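Local coordinates for protein endo-n-acetyl-beta-d-glucosaminidase (Hypocrea jecorina, PDB 4AC1) that hydrolyses the chitobiose core of N-linked glycans as a family 18 endo-beta-N-acetylglucosaminidase, and probably trims the glycans of the fungus's own secreted cellulases, at residues T94-D99 / Q128-Q133; T188-Y191 / S196-D199; H105-L110 / A140-D145; A158-L161 / S165-S168. One frame throughout, in Å; residues are numbered along the deposited sequence. Where two conformers were deposited one is given.

Interaction 1. Residues T94-D99 / Q128-Q133; sequences TLDSPD and QPMSQQ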
loop_
_atom_site.group_PDB
_atom_site.type_symbol
_atom_site.label_atom_id
_atom_site.label_comp_id
_atom_site.label_asym_id
_atom_site.label_seq_id
_atom_site.Cartn_x
_atom_site.Cartn_y
_atom_site.Cartn_z
ATOM N N THR A 94 13.611 12.033 -11.837
ATOM C CA THR A 94 13.911 11.386 -10.560
ATOM C C THR A 94 14.186 9.883 -10.749
ATOM O O THR A 94 15.213 9.516 -11.323
ATOM C CB THR A 94 12.828 11.681 -9.495
ATOM O OG1 THR A 94 11.561 11.229 -9.972
ATOM C CG2 THR A 94 12.748 13.181 -9.196
ATOM N N LEU A 95 13.288 9.010 -10.288
ATOM C CA LEU A 95 13.616 7.581 -10.238
ATOM C C LEU A 95 13.562 6.876 -11.596
ATOM O O LEU A 95 14.040 5.756 -11.720
ATOM C CB LEU A 95 12.771 6.849 -9.182
ATOM C CG LEU A 95 12.930 7.264 -7.710
ATOM C CD1 LEU A 95 11.954 6.476 -6.844
ATOM C CD2 LEU A 95 14.354 7.069 -7.220
ATOM N N ASP A 96 12.998 7.540 -12.606
ATOM C CA ASP A 96 13.033 7.015 -13.973
ATOM C C ASP A 96 14.122 7.700 -14.800
ATOM O O ASP A 96 14.082 7.643 -16.027
ATOM C CB ASP A 96 11.665 7.177 -14.656
ATOM C CG ASP A 96 11.383 6.108 -15.702
ATOM O OD1 ASP A 96 12.056 5.066 -15.703
ATOM O OD2 ASP A 96 10.447 6.328 -16.497
ATOM N N SER A 97 15.096 8.332 -14.141
ATOM C CA SER A 97 16.120 9.083 -14.880
ATOM C C SER A 97 17.058 8.183 -15.662
ATOM O O SER A 97 17.577 7.218 -15.108
ATOM C CB SER A 97 16.978 9.931 -13.947
ATOM O OG SER A 97 17.964 10.632 -14.698
ATOM N N PRO A 98 17.329 8.539 -16.938
ATOM C CA PRO A 98 18.349 7.828 -17.710
ATOM C C PRO A 98 19.787 8.286 -17.388
ATOM O O PRO A 98 20.755 7.738 -17.940
ATOM C CB PRO A 98 17.983 8.169 -19.157
ATOM C CG PRO A 98 17.377 9.510 -19.080
ATOM C CD PRO A 98 16.659 9.577 -17.746
ATOM N N ASP A 99 19.917 9.277 -16.508
ATOM C CA ASP A 99 21.215 9.753 -16.025
ATOM C C ASP A 99 21.555 9.008 -14.735
ATOM O O ASP A 99 20.865 9.172 -13.727
ATOM C CB ASP A 99 21.164 11.266 -15.777
ATOM C CG ASP A 99 22.492 11.830 -15.335
ATOM O OD1 ASP A 99 23.351 12.085 -16.207
ATOM O OD2 ASP A 99 22.684 12.024 -14.115
ATOM N N GLN A 128 1.653 7.518 -12.199
ATOM C CA GLN A 128 1.993 8.195 -13.464
ATOM C C GLN A 128 2.916 7.250 -14.223
ATOM O O GLN A 128 3.484 6.347 -13.610
ATOM C CB GLN A 128 2.676 9.555 -13.245
ATOM C CG GLN A 128 1.881 10.539 -12.405
ATOM C CD GLN A 128 2.024 10.286 -10.905
ATOM O OE1 GLN A 128 3.092 9.912 -10.420
ATOM N NE2 GLN A 128 0.937 10.495 -10.171
ATOM N N PRO A 129 3.076 7.442 -15.550
ATOM C CA PRO A 129 3.891 6.480 -16.305
ATOM C C PRO A 129 5.363 6.419 -15.890
ATOM O O PRO A 129 6.005 7.460 -15.676
ATOM C CB PRO A 129 3.765 6.976 -17.751
ATOM C CG PRO A 129 2.438 7.667 -17.778
ATOM C CD PRO A 129 2.362 8.369 -16.450
ATOM N N MET A 130 5.866 5.195 -15.752
ATOM C CA MET A 130 7.283 4.913 -15.515
ATOM C C MET A 130 7.686 3.812 -16.490
ATOM O O MET A 130 6.892 2.898 -16.741
ATOM C CB MET A 130 7.521 4.452 -14.070
ATOM C CG MET A 130 8.971 4.260 -13.707
ATOM S SD MET A 130 9.146 3.706 -12.008
ATOM C CE MET A 130 10.848 4.191 -11.665
ATOM N N SER A 131 8.900 3.888 -17.031
ATOM C CA SER A 131 9.372 2.891 -17.991
ATOM C C SER A 131 9.501 1.532 -17.337
ATOM O O SER A 131 9.677 1.426 -16.116
ATOM C CB SER A 131 10.712 3.305 -18.610
ATOM O OG SER A 131 11.756 3.195 -17.654
ATOM N N GLN A 132 9.408 0.488 -18.158
ATOM C CA GLN A 132 9.680 -0.869 -17.698
ATOM C C GLN A 132 11.065 -1.002 -17.078
ATOM O O GLN A 132 11.226 -1.605 -16.008
ATOM C CB GLN A 132 9.534 -1.873 -18.841
ATOM C CG GLN A 132 9.350 -3.303 -18.350
ATOM C CD GLN A 132 7.956 -3.521 -17.780
ATOM O OE1 GLN A 132 6.961 -3.223 -18.438
ATOM N NE2 GLN A 132 7.878 -4.022 -16.537
ATOM N N GLN A 133 12.069 -0.445 -17.757
ATOM C CA GLN A 133 13.434 -0.510 -17.255
ATOM C C GLN A 133 13.544 0.168 -15.882
ATOM O O GLN A 133 14.245 -0.318 -14.993
ATOM C CB GLN A 133 14.397 0.152 -18.237
ATOM C CG GLN A 133 15.850 -0.012 -17.837
ATOM C CD GLN A 133 16.808 0.809 -18.674
ATOM O OE1 GLN A 133 16.397 1.617 -19.504
ATOM N NE2 GLN A 133 18.105 0.614 -18.442
HETATM O O HOH W 1 8.510 8.224 -16.651
#

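Interaction 2. Residues T188-Y191 / S196-D199; sequences TQFY and SMAD. With ACT (acetate ion), chain D.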
loop_
_atom_site.group_PDB
_atom_site.type_symbol
_atom_site.label_atom_id
_atom_site.label_comp_id
_atom_site.label_asym_id
_atom_site.label_seq_id
_atom_site.Cartn_x
_atom_site.Cartn_y
_atom_site.Cartn_z
ATOM N N THR A 188 -3.969 -4.186 -4.577
ATOM C CA THR A 188 -4.670 -4.048 -5.850
ATOM C C THR A 188 -5.899 -3.158 -5.686
ATOM O O THR A 188 -6.763 -3.419 -4.844
ATOM C CB THR A 188 -4.993 -5.433 -6.445
ATOM O OG1 THR A 188 -3.784 -6.195 -6.561
ATOM C CG2 THR A 188 -5.572 -5.324 -7.836
ATOM N N GLN A 189 -5.939 -2.069 -6.454
ATOM C CA GLN A 189 -6.965 -1.050 -6.240
ATOM C C GLN A 189 -8.265 -1.401 -6.977
ATOM O O GLN A 189 -8.390 -1.152 -8.183
ATOM C CB GLN A 189 -6.443 0.333 -6.646
ATOM C CG GLN A 189 -5.045 0.649 -6.109
ATOM C CD GLN A 189 -4.650 2.104 -6.278
ATOM O OE1 GLN A 189 -5.477 2.990 -6.079
ATOM N NE2 GLN A 189 -3.400 2.363 -6.641
ATOM N N PHE A 190 -9.212 -1.997 -6.245
ATOM C CA PHE A 190 -10.555 -2.305 -6.760
ATOM C C PHE A 190 -11.494 -1.119 -6.512
ATOM O O PHE A 190 -12.490 -1.218 -5.769
ATOM C CB PHE A 190 -11.133 -3.579 -6.113
ATOM C CG PHE A 190 -10.410 -4.857 -6.490
ATOM C CD1 PHE A 190 -9.261 -5.265 -5.805
ATOM C CD2 PHE A 190 -10.903 -5.671 -7.509
ATOM C CE1 PHE A 190 -8.611 -6.446 -6.146
ATOM C CE2 PHE A 190 -10.263 -6.858 -7.855
ATOM C CZ PHE A 190 -9.113 -7.248 -7.165
ATOM N N TYR A 191 -11.170 0.002 -7.134
ATOM C CA TYR A 191 -11.952 1.226 -6.998
ATOM C C TYR A 191 -11.551 2.212 -8.087
ATOM O O TYR A 191 -10.693 1.894 -8.918
ATOM C CB TYR A 191 -11.833 1.826 -5.588
ATOM C CG TYR A 191 -10.447 1.906 -4.975
ATOM C CD1 TYR A 191 -9.628 3.025 -5.167
ATOM C CD2 TYR A 191 -10.001 0.910 -4.095
ATOM C CE1 TYR A 191 -8.362 3.127 -4.550
ATOM C CE2 TYR A 191 -8.758 1.000 -3.472
ATOM C CZ TYR A 191 -7.943 2.101 -3.699
ATOM O OH TYR A 191 -6.723 2.153 -3.056
ATOM N N SER A 196 -13.821 -4.080 -9.133
ATOM C CA SER A 196 -14.856 -4.178 -8.113
ATOM C C SER A 196 -14.754 -5.461 -7.310
ATOM O O SER A 196 -14.561 -6.544 -7.873
ATOM C CB SER A 196 -16.244 -4.080 -8.741
ATOM O OG SER A 196 -17.237 -4.278 -7.752
ATOM N N MET A 197 -14.886 -5.318 -5.996
ATOM C CA MET A 197 -15.006 -6.463 -5.094
ATOM C C MET A 197 -16.464 -6.829 -4.786
ATOM O O MET A 197 -16.710 -7.604 -3.867
ATOM C CB MET A 197 -14.205 -6.242 -3.797
ATOM C CG MET A 197 -12.689 -6.361 -3.973
ATOM S SD MET A 197 -12.129 -7.993 -4.519
ATOM C CE MET A 197 -12.444 -8.967 -3.060
ATOM N N ALA A 198 -17.417 -6.296 -5.561
ATOM C CA ALA A 198 -18.844 -6.617 -5.353
ATOM C C ALA A 198 -19.212 -8.038 -5.811
ATOM O O ALA A 198 -20.239 -8.576 -5.399
ATOM C CB ALA A 198 -19.753 -5.578 -6.012
ATOM N N ASP A 199 -18.389 -8.625 -6.679
ATOM C CA ASP A 199 -18.435 -10.066 -6.967
ATOM C C ASP A 199 -17.017 -10.567 -7.229
ATOM O O ASP A 199 -16.060 -9.779 -7.238
ATOM C CB ASP A 199 -19.409 -10.409 -8.121
ATOM C CG ASP A 199 -19.022 -9.777 -9.450
ATOM O OD1 ASP A 199 -17.821 -9.694 -9.794
ATOM O OD2 ASP A 199 -19.959 -9.396 -10.190
HETATM C C ACT D . -3.941 3.998 -3.438
HETATM O O ACT D . -5.157 4.243 -3.288
HETATM O OXT ACT D . -3.314 4.752 -4.215
HETATM C CH3 ACT D . -3.299 2.844 -2.739
HETATM O O HOH W 2 -14.581 -2.690 -4.806
#

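Interaction 3. Residues H105-L110 / A140-D145; sequences HYYGQL and ARLRAD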
loop_
_atom_site.group_PDB
_atom_site.type_symbol
_atom_site.label_atom_id
_atom_site.label_comp_id
_atom_site.label_asym_id
_atom_site.label_seq_id
_atom_site.Cartn_x
_atom_site.Cartn_y
_atom_site.Cartn_z
ATOM N N HIS A 105 21.284 9.575 -6.990
ATOM C CA HIS A 105 21.011 10.638 -6.042
ATOM C C HIS A 105 19.623 10.466 -5.413
ATOM O O HIS A 105 19.480 10.491 -4.187
ATOM C CB HIS A 105 21.140 12.013 -6.704
ATOM C CG HIS A 105 20.673 13.141 -5.839
ATOM N ND1 HIS A 105 21.367 13.553 -4.720
ATOM C CD2 HIS A 105 19.584 13.937 -5.922
ATOM C CE1 HIS A 105 20.719 14.552 -4.152
ATOM N NE2 HIS A 105 19.638 14.813 -4.864
ATOM N N TYR A 106 18.602 10.306 -6.251
ATOM C CA TYR A 106 17.231 10.219 -5.752
ATOM C C TYR A 106 16.934 8.863 -5.120
ATOM O O TYR A 106 16.262 8.791 -4.082
ATOM C CB TYR A 106 16.210 10.637 -6.828
ATOM C CG TYR A 106 16.358 12.095 -7.172
ATOM C CD1 TYR A 106 16.041 13.073 -6.236
ATOM C CD2 TYR A 106 16.872 12.497 -8.404
ATOM C CE1 TYR A 106 16.201 14.420 -6.521
ATOM C CE2 TYR A 106 17.047 13.847 -8.694
ATOM C CZ TYR A 106 16.704 14.795 -7.741
ATOM O OH TYR A 106 16.880 16.126 -8.013
ATOM N N TYR A 107 17.447 7.802 -5.732
ATOM C CA TYR A 107 17.351 6.486 -5.114
ATOM C C TYR A 107 18.022 6.509 -3.719
ATOM O O TYR A 107 17.483 5.972 -2.743
ATOM C CB TYR A 107 17.940 5.362 -5.994
ATOM C CG TYR A 107 18.015 4.099 -5.189
ATOM C CD1 TYR A 107 16.856 3.344 -4.963
ATOM C CD2 TYR A 107 19.204 3.719 -4.545
ATOM C CE1 TYR A 107 16.890 2.224 -4.159
ATOM C CE2 TYR A 107 19.236 2.608 -3.732
ATOM C CZ TYR A 107 18.069 1.862 -3.554
ATOM O OH TYR A 107 18.109 0.743 -2.762
ATOM N N GLY A 108 19.188 7.153 -3.624
ATOM C CA GLY A 108 19.908 7.229 -2.357
ATOM C C GLY A 108 19.061 7.891 -1.281
ATOM O O GLY A 108 19.077 7.476 -0.124
ATOM N N GLN A 109 18.311 8.919 -1.663
ATOM C CA GLN A 109 17.381 9.561 -0.730
ATOM C C GLN A 109 16.293 8.600 -0.231
ATOM O O GLN A 109 15.960 8.586 0.960
ATOM C CB GLN A 109 16.723 10.778 -1.367
ATOM C CG GLN A 109 17.645 11.974 -1.635
ATOM C CD GLN A 109 16.865 13.150 -2.187
ATOM O OE1 GLN A 109 15.772 12.979 -2.718
ATOM N NE2 GLN A 109 17.416 14.348 -2.067
ATOM N N LEU A 110 15.738 7.803 -1.138
ATOM C CA LEU A 110 14.724 6.815 -0.754
ATOM C C LEU A 110 15.313 5.762 0.185
ATOM O O LEU A 110 14.731 5.457 1.225
ATOM C CB LEU A 110 14.097 6.166 -1.999
ATOM C CG LEU A 110 13.016 5.102 -1.763
ATOM C CD1 LEU A 110 11.789 5.697 -1.051
ATOM C CD2 LEU A 110 12.618 4.430 -3.075
ATOM N N ALA A 140 14.664 -4.238 -8.271
ATOM C CA ALA A 140 15.867 -5.051 -8.148
ATOM C C ALA A 140 16.918 -4.431 -7.225
ATOM O O ALA A 140 17.570 -5.132 -6.451
ATOM C CB ALA A 140 16.469 -5.351 -9.531
ATOM N N ARG A 141 17.071 -3.115 -7.315
ATOM C CA ARG A 141 18.024 -2.384 -6.496
ATOM C C ARG A 141 17.605 -2.375 -5.023
ATOM O O ARG A 141 18.446 -2.599 -4.142
ATOM C CB ARG A 141 18.228 -0.955 -7.013
ATOM C CG ARG A 141 19.171 -0.105 -6.178
ATOM C CD ARG A 141 20.589 -0.648 -6.103
ATOM N NE ARG A 141 21.420 0.293 -5.357
ATOM C CZ ARG A 141 21.953 1.391 -5.884
ATOM N NH1 ARG A 141 21.772 1.664 -7.172
ATOM N NH2 ARG A 141 22.670 2.213 -5.127
ATOM N N LEU A 142 16.315 -2.139 -4.763
ATOM C CA LEU A 142 15.795 -2.227 -3.388
ATOM C C LEU A 142 16.039 -3.609 -2.804
ATOM O O LEU A 142 16.493 -3.741 -1.665
ATOM C CB LEU A 142 14.304 -1.892 -3.353
ATOM C CG LEU A 142 13.937 -0.406 -3.396
ATOM C CD1 LEU A 142 12.450 -0.257 -3.672
ATOM C CD2 LEU A 142 14.318 0.301 -2.092
ATOM N N ARG A 143 15.741 -4.645 -3.593
ATOM C CA ARG A 143 15.935 -6.031 -3.175
ATOM C C ARG A 143 17.419 -6.304 -2.889
ATOM O O ARG A 143 17.771 -6.977 -1.914
ATOM C CB ARG A 143 15.377 -6.968 -4.257
ATOM C CG ARG A 143 15.209 -8.428 -3.868
ATOM C CD ARG A 143 14.519 -8.593 -2.522
ATOM N NE ARG A 143 13.065 -8.398 -2.562
ATOM C CZ ARG A 143 12.339 -8.225 -1.463
ATOM N NH1 ARG A 143 12.946 -8.210 -0.286
ATOM N NH2 ARG A 143 11.028 -8.060 -1.533
ATOM N N ALA A 144 18.283 -5.789 -3.754
ATOM C CA ALA A 144 19.725 -5.948 -3.589
ATOM C C ALA A 144 20.230 -5.289 -2.307
ATOM O O ALA A 144 20.988 -5.900 -1.555
ATOM C CB ALA A 144 20.485 -5.405 -4.819
ATOM N N ASP A 145 19.786 -4.061 -2.045
ATOM C CA ASP A 145 20.281 -3.302 -0.898
ATOM C C ASP A 145 19.695 -3.701 0.448
ATOM O O ASP A 145 20.378 -3.616 1.475
ATOM C CB ASP A 145 20.049 -1.803 -1.099
ATOM C CG ASP A 145 20.895 -1.222 -2.213
ATOM O OD1 ASP A 145 21.769 -1.929 -2.765
ATOM O OD2 ASP A 145 20.698 -0.037 -2.524
#

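Interaction 4. Residues A158-L161 / S165-S168; sequences ASAL and SNLS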
loop_
_atom_site.group_PDB
_atom_site.type_symbol
_atom_site.label_atom_id
_atom_site.label_comp_id
_atom_site.label_asym_id
_atom_site.label_seq_id
_atom_site.Cartn_x
_atom_site.Cartn_y
_atom_site.Cartn_z
ATOM N N ALA A 158 -6.778 -2.453 -10.351
ATOM C CA ALA A 158 -7.131 -3.840 -10.644
ATOM C C ALA A 158 -7.024 -4.201 -12.131
ATOM O O ALA A 158 -6.442 -5.230 -12.469
ATOM C CB ALA A 158 -8.525 -4.158 -10.113
ATOM N N SER A 159 -7.555 -3.345 -13.007
ATOM C CA SER A 159 -7.534 -3.584 -14.452
ATOM C C SER A 159 -6.106 -3.682 -15.007
ATOM O O SER A 159 -5.896 -4.252 -16.071
ATOM C CB SER A 159 -8.344 -2.525 -15.202
ATOM O OG SER A 159 -7.953 -1.231 -14.800
ATOM N N ALA A 160 -5.123 -3.124 -14.305
ATOM C CA ALA A 160 -3.724 -3.239 -14.749
ATOM C C ALA A 160 -3.182 -4.658 -14.631
ATOM O O ALA A 160 -2.169 -4.993 -15.252
ATOM C CB ALA A 160 -2.838 -2.266 -13.997
ATOM N N LEU A 161 -3.868 -5.484 -13.851
ATOM C CA LEU A 161 -3.512 -6.899 -13.706
ATOM C C LEU A 161 -4.366 -7.794 -14.613
ATOM O O LEU A 161 -4.283 -9.027 -14.554
ATOM C CB LEU A 161 -3.631 -7.343 -12.248
ATOM C CG LEU A 161 -2.816 -6.559 -11.214
ATOM C CD1 LEU A 161 -2.900 -7.238 -9.866
ATOM C CD2 LEU A 161 -1.374 -6.352 -11.649
ATOM N N SER A 165 -6.726 -1.049 -18.342
ATOM C CA SER A 165 -6.422 0.287 -17.846
ATOM C C SER A 165 -5.423 0.289 -16.709
ATOM O O SER A 165 -5.565 -0.464 -15.743
ATOM C CB SER A 165 -7.695 1.005 -17.414
ATOM O OG SER A 165 -8.625 0.986 -18.475
ATOM N N ASN A 166 -4.434 1.171 -16.832
ATOM C CA ASN A 166 -3.254 1.155 -15.979
ATOM C C ASN A 166 -2.750 2.580 -15.810
ATOM O O ASN A 166 -2.674 3.345 -16.776
ATOM C CB ASN A 166 -2.205 0.269 -16.665
ATOM C CG ASN A 166 -0.880 0.170 -15.915
ATOM O OD1 ASN A 166 -0.767 0.473 -14.720
ATOM N ND2 ASN A 166 0.141 -0.288 -16.634
ATOM N N LEU A 167 -2.448 2.963 -14.579
ATOM C CA LEU A 167 -1.919 4.294 -14.316
ATOM C C LEU A 167 -0.402 4.375 -14.423
ATOM O O LEU A 167 0.156 5.470 -14.414
ATOM C CB LEU A 167 -2.349 4.763 -12.923
ATOM C CG LEU A 167 -3.837 4.846 -12.595
ATOM C CD1 LEU A 167 -4.039 5.255 -11.144
ATOM C CD2 LEU A 167 -4.522 5.844 -13.525
ATOM N N SER A 168 0.256 3.217 -14.487
ATOM C CA SER A 168 1.698 3.121 -14.238
ATOM C C SER A 168 2.587 3.124 -15.471
ATOM O O SER A 168 3.806 3.184 -15.337
ATOM C CB SER A 168 2.028 1.861 -13.424
ATOM O OG SER A 168 1.196 1.734 -12.281
#

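Interaction 1. Residues T94-D99 / Q128-Q133
Asp-96 and Ser-131 join two beta-alpha loops at the C-terminal end of the strands of a (beta/alpha)8 barrel, the fold of glycoside hydrolase family 18, and the joint is built on the N-cap of helix 132-146. Two hydrogen bonds carry it. The backbone N of Ser-131 gives a nearly straight bond to Asp-96 OD2 (2.9 Å, 169°), reaching it on the syn side but 35° out of the carboxylate plane. Ser-131 OG donates to the syn lone pair of Asp-96 OD1 at 2.7 Å, so the carboxylate holds the serine by both oxygens. The same OG caps the helix by accepting from Gly-134 N, which makes Asp-96 a second-shell support of the cap.

Van der Waals contact comes from Met-130. Its CG stands anti to the backbone N (chi1 -175°) and the extended chain carries CE to Leu-95, where Leu-95 CB, at 4.1 Å, is its apolar partner and Leu-95 O lies 3.6 Å away. Nearer the backbone, Met-130 CG lies 3.6 Å from Asp-96 CG. Leu-95 opens the central pair of a type I turn, Thr-94 to Ser-97, which presents Asp-96 to the other loop.

One water completes the joint, 2.7 Å from Asp-96 OD2 and 2.8 Å from Pro-129 O.

Interaction 2. Residues T188-Y191 / S196-D199
Phe-190 lays one face of its ring against Met-197 in a Met-aromatic contact, within the loop that follows barrel strand 185-189 of the (beta/alpha)8 fold. Phe-190 gives up the most surface here. Met-197 SD sits over the middle of the ring, 3.8 Å from the centroid of Phe-190 and only 5° off the normal, while Met-197 CG makes a CH-pi contact nearer the CB end of the ring, 3.7 Å from Phe-190 CG. A methionine chain bent at both chi2 (-62°) and chi3 (-70°) folds over the ring in this way, setting carbon and sulfur on it together.

Ser-196 meets the rim instead: its backbone N lies in the plane of the ring, 3.7 Å from Phe-190 CD2, and is hydrogen-bonded to Asp-202. Ser-196 OG turns back to accept from Ala-198 N, an ST turn that shapes the loop beyond Met-197. Helix 201-208 also packs on Phe-190, through Tyr-203 and Ile-206.

The chain bends at Phe-190, the centre of an inverse gamma turn, and goes on to Tyr-191, whose OH donates to a bound acetate, probably from the crystallisation liquor. Gln-189, just before, binds zinc together with Glu-127. Between the backbones, a water donates to Phe-190 O at 2.7 Å and accepts from Met-197 N at 2.9 Å.

Interaction 3. Residues H105-L110 / A140-D145
Tyr-107 reaches across from helix 100-116 with CG anti to its backbone N (chi1 170°), which drives the ring straight at helix 132-146 and brings OH to Asp-145. The phenol donates to Asp-145 OD2 at 2.7 Å, meeting that oxygen from above the carboxylate plane. Arg-141 NE approaches the same oxygen from the same face (2.9 Å to Asp-145 OD2), forming a salt bridge one helical turn apart; OD2 is thus gripped by two donors, which would be expected to favour its charged form.

Arg-141 also covers the tyrosine. Its CG, anti to the backbone N, makes a CH-pi contact over the ring, 3.5 Å from Tyr-107 CZ. The bend at chi2 then swings NE toward Asp-145, and the guanidinium lies outside the rim and turns one of its faces to Tyr-107 CE2, the two planes 48° apart. Arg-141 NH1 carries on to a salt bridge with Glu-104.

These are neighbouring outer helices of the (beta/alpha)8 barrel; the two short segments run at 50° to each other, their axes 11.8 Å apart, a gap that the tyrosine spans. Leu-142 fills the inner side, also touching Ile-152 of strand 151-154, and its CD2 lies at the ring edge, 3.8 Å from Tyr-107 CE1.

Interaction 4. Residues A158-L161 / S165-S168
Ser-159 OG donates to the backbone O of Ser-165 at 2.7 Å, the one hydrogen bond between the two segments. The hydroxyl comes in at 124° to the C=O bond and tilted 26° from the carbonyl plane. A chi1 of 51°, with OG between the backbone N and the carbonyl carbon, turns the hydroxyl to Ser-165 and brings it within 3.4 Å of Ser-165 CB. Ala-160 N also lies close to the same oxygen, but at too poor an angle to bond.

Next along, Ala-160 CB rests against the side chain of Asn-166, 3.5 Å from OD1 of Asn-166 and 3.7 Å from its CB. The methyl sits over the CB/OD1 side of the amide, whose two polar ends are both bonded: OD1 accepts from Ser-168 N at 2.9 Å in an Asx turn, the donor lying well above the carbonyl plane, and ND2 donates to Phe-170 O.

The loop folds back on itself: a single 3-10 turn, closed by Leu-161 N to Ala-158 O, lies beside the returning chain, extended at Ser-165 and Asn-166. It belongs to the (beta/alpha)8 barrel, between strand 151-154 and helix 172-179. Tyr-172 of that helix packs on both Ala-160 and Asn-166, while Ala-158 and Leu-161 face Thr-188 of strand 185-189 and Ile-206 of helix 201-208.

Interactions 1 and 3 both use helix 132-146, the first at its start and the second further along; their centres are 13 Å apart, and Leu-95 CD2 packs 3.5 Å from Tyr-107 N. Interaction 4 lies between interactions 1 and 2 and touches both: Ser-168 O lies 2.9 Å from Met-130 N of interaction 1, and Ala-158 N 3.0 Å from Gln-189 O of interaction 2, both probable hydrogen bonds. Interactions 2 and 3 lie about 31 Å apart between centres, on opposite sides of the chain's centre. Gln-189 of interaction 2 binds a zinc together with Glu-127; Asn-166 of interaction 4 is about 9 Å from Glu-127, side chain to side chain, and Met-130 about 10 Å.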